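Local structure of mosquitocidal toxin (Bacillus sphaericus, 2CB4) at residues E197-N211 with I227-N241. The protein probably kills mosquito larvae by ADP-ribosylating target proteins, this chain being the catalytic domain of a longer toxin that also carries ricin B-type lectin repeats. The protein carries 1 engineered substitution. Sequence-based numbering, arbitrary orientation.
Sequences EYHNGEIVRIWINPN and ISKVFWHENHSEGNN
Trp-207 carries much of this contact. Its CG lies anti to the carbonyl carbon (chi1 -70°), and the indole runs beside Val-230, pointing the same way. Val-230 CG1 is 3.5 Å from Trp-207 CZ3, and Val-230 CB lies over the same indole face as Arg-205 CD. The six-membered ring turns its edge to the face of His-236, with planes 88° apart. At the other end of the indole, Trp-207 NE1 donates an in-plane hydrogen bond to Glu-197 OE1 (2.9 Å). Glu-197 OE2 accepts from Asn-241 ND2 at 2.9 Å on the syn lone pair. His-199 NE2 meets Glu-197 OE2 at 2.7 Å on the anti side, tilted out of the carboxylate plane. A water joins Glu-197 OE1, Arg-205 NH1 and the Glu-238 carbonyl.

Arg-205 bends at chi3 (-81°). Arg-205 NE and NH2 then grip Ser-228 OG side-on in the guanidinium plane, with NE to OG 3.0 Å. Glu-238 OE1 sits over one guanidinium face, a long salt bridge of charges only. On the sheet face opposite Trp-207 and Val-230, Ile-208 CB lies over the Phe-231 ring, a CH-pi contact. Ile-206 CD1 meets Ile-227 CG2 at 3.7 Å.

Strands 202-208 and 229-231 run parallel. Their ladder runs from Ile-206 N on Ser-228 O to Trp-232 N on Ile-208 O. This joins strand 229-231 to the mixed sheet of the ADP-ribosyltransferase domain. Trp-232 NE1 hydrogen-bonds to Asn-87 OD1, tying the following loop to helix 86-92. Four hydrogen bonds, counting the water, hold the Glu-197 carboxylate, and two hold Arg-205 NE and NH2; both groups should have little freedom to rotate.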
loop_
_atom_site.group_PDB
_atom_site.type_symbol
_atom_site.label_atom_id
_atom_site.label_comp_id
_atom_site.label_asym_id
_atom_site.label_seq_id
_atom_site.Cartn_x
_atom_site.Cartn_y
_atom_site.Cartn_z
ATOM N N GLU A 197 12.817 -35.742 19.957
ATOM C CA GLU A 197 13.377 -35.138 18.757
ATOM C C GLU A 197 14.121 -36.255 18.018
ATOM O O GLU A 197 15.085 -36.818 18.531
ATOM C CB GLU A 197 14.357 -34.025 19.113
ATOM C CG GLU A 197 15.054 -33.447 17.917
ATOM C CD GLU A 197 15.861 -32.211 18.250
ATOM O OE1 GLU A 197 15.751 -31.686 19.378
ATOM O OE2 GLU A 197 16.612 -31.764 17.374
ATOM N N TYR A 198 13.672 -36.575 16.805
ATOM C CA TYR A 198 14.326 -37.623 15.986
ATOM C C TYR A 198 15.085 -36.980 14.845
ATOM O O TYR A 198 14.584 -36.037 14.225
ATOM C CB TYR A 198 13.273 -38.515 15.306
ATOM C CG TYR A 198 12.476 -39.407 16.229
ATOM C CD1 TYR A 198 12.936 -40.674 16.556
ATOM C CD2 TYR A 198 11.228 -39.009 16.730
ATOM C CE1 TYR A 198 12.202 -41.524 17.403
ATOM C CE2 TYR A 198 10.473 -39.867 17.560
ATOM C CZ TYR A 198 10.966 -41.124 17.880
ATOM O OH TYR A 198 10.247 -41.993 18.696
ATOM N N HIS A 199 16.257 -37.532 14.529
ATOM C CA HIS A 199 17.069 -37.105 13.367
ATOM C C HIS A 199 17.297 -38.412 12.631
ATOM O O HIS A 199 17.833 -39.367 13.210
ATOM C CB HIS A 199 18.436 -36.529 13.783
ATOM C CG HIS A 199 18.347 -35.205 14.482
ATOM N ND1 HIS A 199 19.456 -34.436 14.769
ATOM C CD2 HIS A 199 17.283 -34.528 14.977
ATOM C CE1 HIS A 199 19.076 -33.342 15.409
ATOM N NE2 HIS A 199 17.763 -33.366 15.536
ATOM N N ASN A 200 16.829 -38.493 11.392
ATOM C CA ASN A 200 16.955 -39.714 10.589
ATOM C C ASN A 200 16.345 -40.951 11.241
ATOM O O ASN A 200 16.871 -42.067 11.064
ATOM C CB ASN A 200 18.409 -40.034 10.226
ATOM C CG ASN A 200 19.174 -38.830 9.794
ATOM O OD1 ASN A 200 20.385 -38.751 9.998
ATOM N ND2 ASN A 200 18.478 -37.856 9.234
ATOM N N GLY A 201 15.256 -40.765 11.998
ATOM C CA GLY A 201 14.567 -41.889 12.623
ATOM C C GLY A 201 15.164 -42.338 13.918
ATOM O O GLY A 201 14.715 -43.334 14.480
ATOM N N GLU A 202 16.164 -41.596 14.401
ATOM C CA GLU A 202 16.854 -41.889 15.681
ATOM C C GLU A 202 16.619 -40.783 16.707
ATOM O O GLU A 202 16.737 -39.604 16.379
ATOM C CB GLU A 202 18.370 -42.014 15.437
ATOM C CG GLU A 202 18.747 -43.164 14.487
ATOM C CD GLU A 202 18.250 -44.530 14.978
ATOM O OE1 GLU A 202 18.560 -44.922 16.122
ATOM O OE2 GLU A 202 17.552 -45.222 14.207
ATOM N N ILE A 203 16.327 -41.163 17.951
ATOM C CA ILE A 203 16.107 -40.197 19.030
ATOM C C ILE A 203 17.435 -39.567 19.421
ATOM O O ILE A 203 18.405 -40.274 19.704
ATOM C CB ILE A 203 15.456 -40.837 20.288
ATOM C CG1 ILE A 203 14.163 -41.545 19.903
ATOM C CG2 ILE A 203 15.011 -39.753 21.285
ATOM C CD1 ILE A 203 13.569 -42.395 21.080
ATOM N N VAL A 204 17.478 -38.236 19.425
ATOM C CA VAL A 204 18.705 -37.530 19.773
ATOM C C VAL A 204 18.476 -36.669 21.020
ATOM O O VAL A 204 19.422 -36.251 21.674
ATOM C CB VAL A 204 19.255 -36.682 18.573
ATOM C CG1 VAL A 204 19.540 -37.576 17.358
ATOM C CG2 VAL A 204 18.297 -35.579 18.215
ATOM N N ARG A 205 17.209 -36.465 21.385
ATOM C CA ARG A 205 16.906 -35.669 22.554
ATOM C C ARG A 205 15.479 -35.834 23.005
ATOM O O ARG A 205 14.578 -36.023 22.188
ATOM C CB ARG A 205 17.156 -34.202 22.233
ATOM C CG ARG A 205 16.877 -33.245 23.353
ATOM C CD ARG A 205 17.638 -31.964 23.082
ATOM N NE ARG A 205 19.038 -32.077 23.473
ATOM C CZ ARG A 205 20.063 -31.543 22.803
ATOM N NH1 ARG A 205 19.850 -30.864 21.684
ATOM N NH2 ARG A 205 21.305 -31.711 23.245
ATOM N N ILE A 206 15.285 -35.717 24.319
ATOM C CA ILE A 206 13.966 -35.782 24.936
ATOM C C ILE A 206 13.759 -34.434 25.610
ATOM O O ILE A 206 14.580 -34.012 26.410
ATOM C CB ILE A 206 13.862 -36.908 25.995
ATOM C CG1 ILE A 206 14.074 -38.266 25.316
ATOM C CG2 ILE A 206 12.473 -36.869 26.694
ATOM C CD1 ILE A 206 14.406 -39.387 26.273
ATOM N N TRP A 207 12.685 -33.752 25.228
ATOM C CA TRP A 207 12.342 -32.439 25.752
ATOM C C TRP A 207 11.179 -32.568 26.722
ATOM O O TRP A 207 10.172 -33.204 26.408
ATOM C CB TRP A 207 11.863 -31.538 24.615
ATOM C CG TRP A 207 12.943 -31.142 23.657
ATOM C CD1 TRP A 207 13.301 -31.780 22.473
ATOM C CD2 TRP A 207 13.767 -29.984 23.756
ATOM N NE1 TRP A 207 14.326 -31.093 21.873
ATOM C CE2 TRP A 207 14.635 -29.991 22.636
ATOM C CE3 TRP A 207 13.890 -28.959 24.712
ATOM C CZ2 TRP A 207 15.597 -28.995 22.437
ATOM C CZ3 TRP A 207 14.853 -27.976 24.507
ATOM C CH2 TRP A 207 15.681 -27.991 23.359
ATOM N N ILE A 208 11.320 -31.932 27.883
ATOM C CA ILE A 208 10.282 -31.911 28.899
ATOM C C ILE A 208 9.708 -30.497 28.943
ATOM O O ILE A 208 10.461 -29.533 28.942
ATOM C CB ILE A 208 10.850 -32.235 30.296
ATOM C CG1 ILE A 208 11.674 -33.543 30.275
ATOM C CG2 ILE A 208 9.731 -32.316 31.319
ATOM C CD1 ILE A 208 10.869 -34.726 29.917
ATOM N N ASN A 209 8.380 -30.380 28.967
ATOM C CA ASN A 209 7.711 -29.074 29.063
ATOM C C ASN A 209 7.455 -28.857 30.570
ATOM O O ASN A 209 6.568 -29.479 31.134
ATOM C CB ASN A 209 6.366 -29.106 28.336
ATOM C CG ASN A 209 5.646 -27.780 28.392
ATOM O OD1 ASN A 209 6.167 -26.797 28.909
ATOM N ND2 ASN A 209 4.455 -27.736 27.829
ATOM N N PRO A 210 8.241 -27.998 31.221
ATOM C CA PRO A 210 8.073 -27.763 32.676
ATOM C C PRO A 210 6.705 -27.169 33.045
ATOM O O PRO A 210 6.297 -27.221 34.195
ATOM C CB PRO A 210 9.177 -26.742 33.003
ATOM C CG PRO A 210 10.131 -26.817 31.852
ATOM C CD PRO A 210 9.279 -27.125 30.646
ATOM N N ASN A 211 6.042 -26.560 32.065
ATOM C CA ASN A 211 4.745 -25.924 32.248
ATOM C C ASN A 211 3.569 -26.853 31.986
ATOM O O ASN A 211 2.434 -26.417 31.898
ATOM C CB ASN A 211 4.626 -24.693 31.336
ATOM C CG ASN A 211 5.833 -23.785 31.437
ATOM O OD1 ASN A 211 6.328 -23.521 32.518
ATOM N ND2 ASN A 211 6.298 -23.305 30.312
ATOM N N ILE A 227 19.928 -40.755 26.964
ATOM C CA ILE A 227 19.625 -39.863 25.884
ATOM C C ILE A 227 19.516 -38.461 26.512
ATOM O O ILE A 227 18.964 -38.303 27.602
ATOM C CB ILE A 227 18.371 -40.339 25.083
ATOM C CG1 ILE A 227 18.846 -41.259 23.954
ATOM C CG2 ILE A 227 17.628 -39.165 24.453
ATOM C CD1 ILE A 227 17.885 -42.214 23.623
ATOM N N SER A 228 20.106 -37.459 25.858
ATOM C CA SER A 228 20.034 -36.065 26.355
ATOM C C SER A 228 18.552 -35.725 26.691
ATOM O O SER A 228 17.667 -35.841 25.843
ATOM C CB SER A 228 20.527 -35.108 25.242
ATOM O OG SER A 228 20.452 -33.723 25.602
ATOM N N LYS A 229 18.297 -35.326 27.930
ATOM C CA LYS A 229 16.965 -34.938 28.379
ATOM C C LYS A 229 17.044 -33.458 28.769
ATOM O O LYS A 229 17.839 -33.079 29.620
ATOM C CB LYS A 229 16.517 -35.777 29.563
ATOM C CG LYS A 229 15.148 -35.398 30.088
ATOM C CD LYS A 229 14.617 -36.460 31.051
ATOM C CE LYS A 229 14.227 -37.749 30.335
ATOM N NZ LYS A 229 13.514 -38.747 31.223
ATOM N N VAL A 230 16.242 -32.617 28.120
ATOM C CA VAL A 230 16.271 -31.187 28.368
ATOM C C VAL A 230 14.935 -30.604 28.829
ATOM O O VAL A 230 13.885 -30.939 28.290
ATOM C CB VAL A 230 16.767 -30.445 27.075
ATOM C CG1 VAL A 230 16.797 -28.948 27.256
ATOM C CG2 VAL A 230 18.138 -30.935 26.684
ATOM N N PHE A 231 14.997 -29.719 29.829
ATOM C CA PHE A 231 13.828 -28.998 30.336
ATOM C C PHE A 231 13.766 -27.726 29.541
ATOM O O PHE A 231 14.664 -26.906 29.580
ATOM C CB PHE A 231 13.930 -28.716 31.839
ATOM C CG PHE A 231 13.791 -29.949 32.641
ATOM C CD1 PHE A 231 12.571 -30.296 33.198
ATOM C CD2 PHE A 231 14.837 -30.877 32.663
ATOM C CE1 PHE A 231 12.423 -31.500 33.873
ATOM C CE2 PHE A 231 14.696 -32.098 33.325
ATOM C CZ PHE A 231 13.482 -32.403 33.937
ATOM N N TRP A 232 12.700 -27.599 28.774
ATOM C CA TRP A 232 12.536 -26.475 27.903
ATOM C C TRP A 232 12.249 -25.143 28.574
ATOM O O TRP A 232 11.660 -25.084 29.654
ATOM C CB TRP A 232 11.384 -26.821 26.951
ATOM C CG TRP A 232 11.074 -25.746 25.938
ATOM C CD1 TRP A 232 11.694 -25.555 24.718
ATOM C CD2 TRP A 232 10.077 -24.697 26.054
ATOM N NE1 TRP A 232 11.145 -24.459 24.087
ATOM C CE2 TRP A 232 10.160 -23.913 24.880
ATOM C CE3 TRP A 232 9.155 -24.329 27.053
ATOM C CZ2 TRP A 232 9.325 -22.811 24.653
ATOM C CZ3 TRP A 232 8.349 -23.208 26.837
ATOM C CH2 TRP A 232 8.438 -22.472 25.636
ATOM N N HIS A 233 12.623 -24.064 27.884
ATOM C CA HIS A 233 12.269 -22.687 28.265
ATOM C C HIS A 233 12.198 -21.926 26.932
ATOM O O HIS A 233 12.786 -22.379 25.949
ATOM C CB HIS A 233 13.227 -22.024 29.297
ATOM C CG HIS A 233 14.647 -21.905 28.827
ATOM N ND1 HIS A 233 15.049 -20.964 27.891
ATOM C CD2 HIS A 233 15.761 -22.597 29.177
ATOM C CE1 HIS A 233 16.345 -21.098 27.671
ATOM N NE2 HIS A 233 16.801 -22.079 28.440
ATOM N N GLU A 234 11.466 -20.813 26.886
ATOM C CA GLU A 234 11.334 -20.020 25.646
ATOM C C GLU A 234 12.713 -19.783 25.038
ATOM O O GLU A 234 13.679 -19.488 25.757
ATOM C CB GLU A 234 10.803 -18.622 25.967
ATOM C CG GLU A 234 9.324 -18.397 25.863
ATOM C CD GLU A 234 8.973 -16.897 25.797
ATOM O OE1 GLU A 234 8.813 -16.240 26.873
ATOM O OE2 GLU A 234 8.893 -16.373 24.658
ATOM N N ASN A 235 12.786 -19.875 23.703
ATOM C CA ASN A 235 14.024 -19.615 22.986
ATOM C C ASN A 235 15.203 -20.437 23.441
ATOM O O ASN A 235 16.330 -19.963 23.409
ATOM C CB ASN A 235 14.415 -18.136 23.090
ATOM C CG ASN A 235 13.330 -17.203 22.593
ATOM O OD1 ASN A 235 13.004 -16.200 23.258
ATOM N ND2 ASN A 235 12.744 -17.531 21.435
ATOM N N HIS A 236 14.951 -21.670 23.849
ATOM C CA HIS A 236 16.028 -22.536 24.249
ATOM C C HIS A 236 17.000 -22.629 23.072
ATOM O O HIS A 236 16.571 -22.733 21.904
ATOM C CB HIS A 236 15.485 -23.906 24.560
ATOM C CG HIS A 236 16.430 -24.718 25.352
ATOM N ND1 HIS A 236 17.582 -25.248 24.808
ATOM C CD2 HIS A 236 16.458 -25.008 26.671
ATOM C CE1 HIS A 236 18.259 -25.870 25.752
ATOM N NE2 HIS A 236 17.598 -25.741 26.891
ATOM N N SER A 237 18.299 -22.587 23.359
ATOM C CA SER A 237 19.288 -22.644 22.272
ATOM C C SER A 237 19.207 -23.852 21.351
ATOM O O SER A 237 19.583 -23.769 20.163
ATOM C CB SER A 237 20.730 -22.414 22.744
ATOM O OG SER A 237 21.218 -23.532 23.456
ATOM N N GLU A 238 18.740 -24.980 21.840
ATOM C CA GLU A 238 18.701 -26.098 20.896
ATOM C C GLU A 238 17.279 -26.482 20.471
ATOM O O GLU A 238 17.056 -27.570 19.925
ATOM C CB GLU A 238 19.409 -27.291 21.550
ATOM C CG GLU A 238 20.955 -27.221 21.450
ATOM C CD GLU A 238 21.673 -27.713 22.727
ATOM O OE1 GLU A 238 21.009 -27.899 23.805
ATOM O OE2 GLU A 238 22.913 -27.925 22.626
ATOM N N GLY A 239 16.326 -25.595 20.769
ATOM C CA GLY A 239 14.910 -25.852 20.554
ATOM C C GLY A 239 14.332 -25.361 19.274
ATOM O O GLY A 239 13.128 -25.241 19.141
ATOM N N ASN A 240 15.193 -25.117 18.304
ATOM C CA ASN A 240 14.733 -24.619 17.027
ATOM C C ASN A 240 15.049 -25.463 15.840
ATOM O O ASN A 240 14.889 -24.987 14.723
ATOM C CB ASN A 240 15.315 -23.229 16.785
ATOM C CG ASN A 240 14.352 -22.159 17.154
ATOM O OD1 ASN A 240 14.588 -21.408 18.108
ATOM N ND2 ASN A 240 13.175 -22.168 16.498
ATOM N N ASN A 241 15.508 -26.699 16.035
ATOM C CA ASN A 241 15.858 -27.514 14.867
ATOM C C ASN A 241 14.688 -27.899 14.020
ATOM O O ASN A 241 13.741 -28.541 14.473
ATOM C CB ASN A 241 16.689 -28.750 15.234
ATOM C CG ASN A 241 17.831 -28.416 16.154
ATOM O OD1 ASN A 241 18.380 -27.315 16.117
ATOM N ND2 ASN A 241 18.147 -29.333 17.037
HETATM O O HOH W 1 18.064 -30.321 20.011
#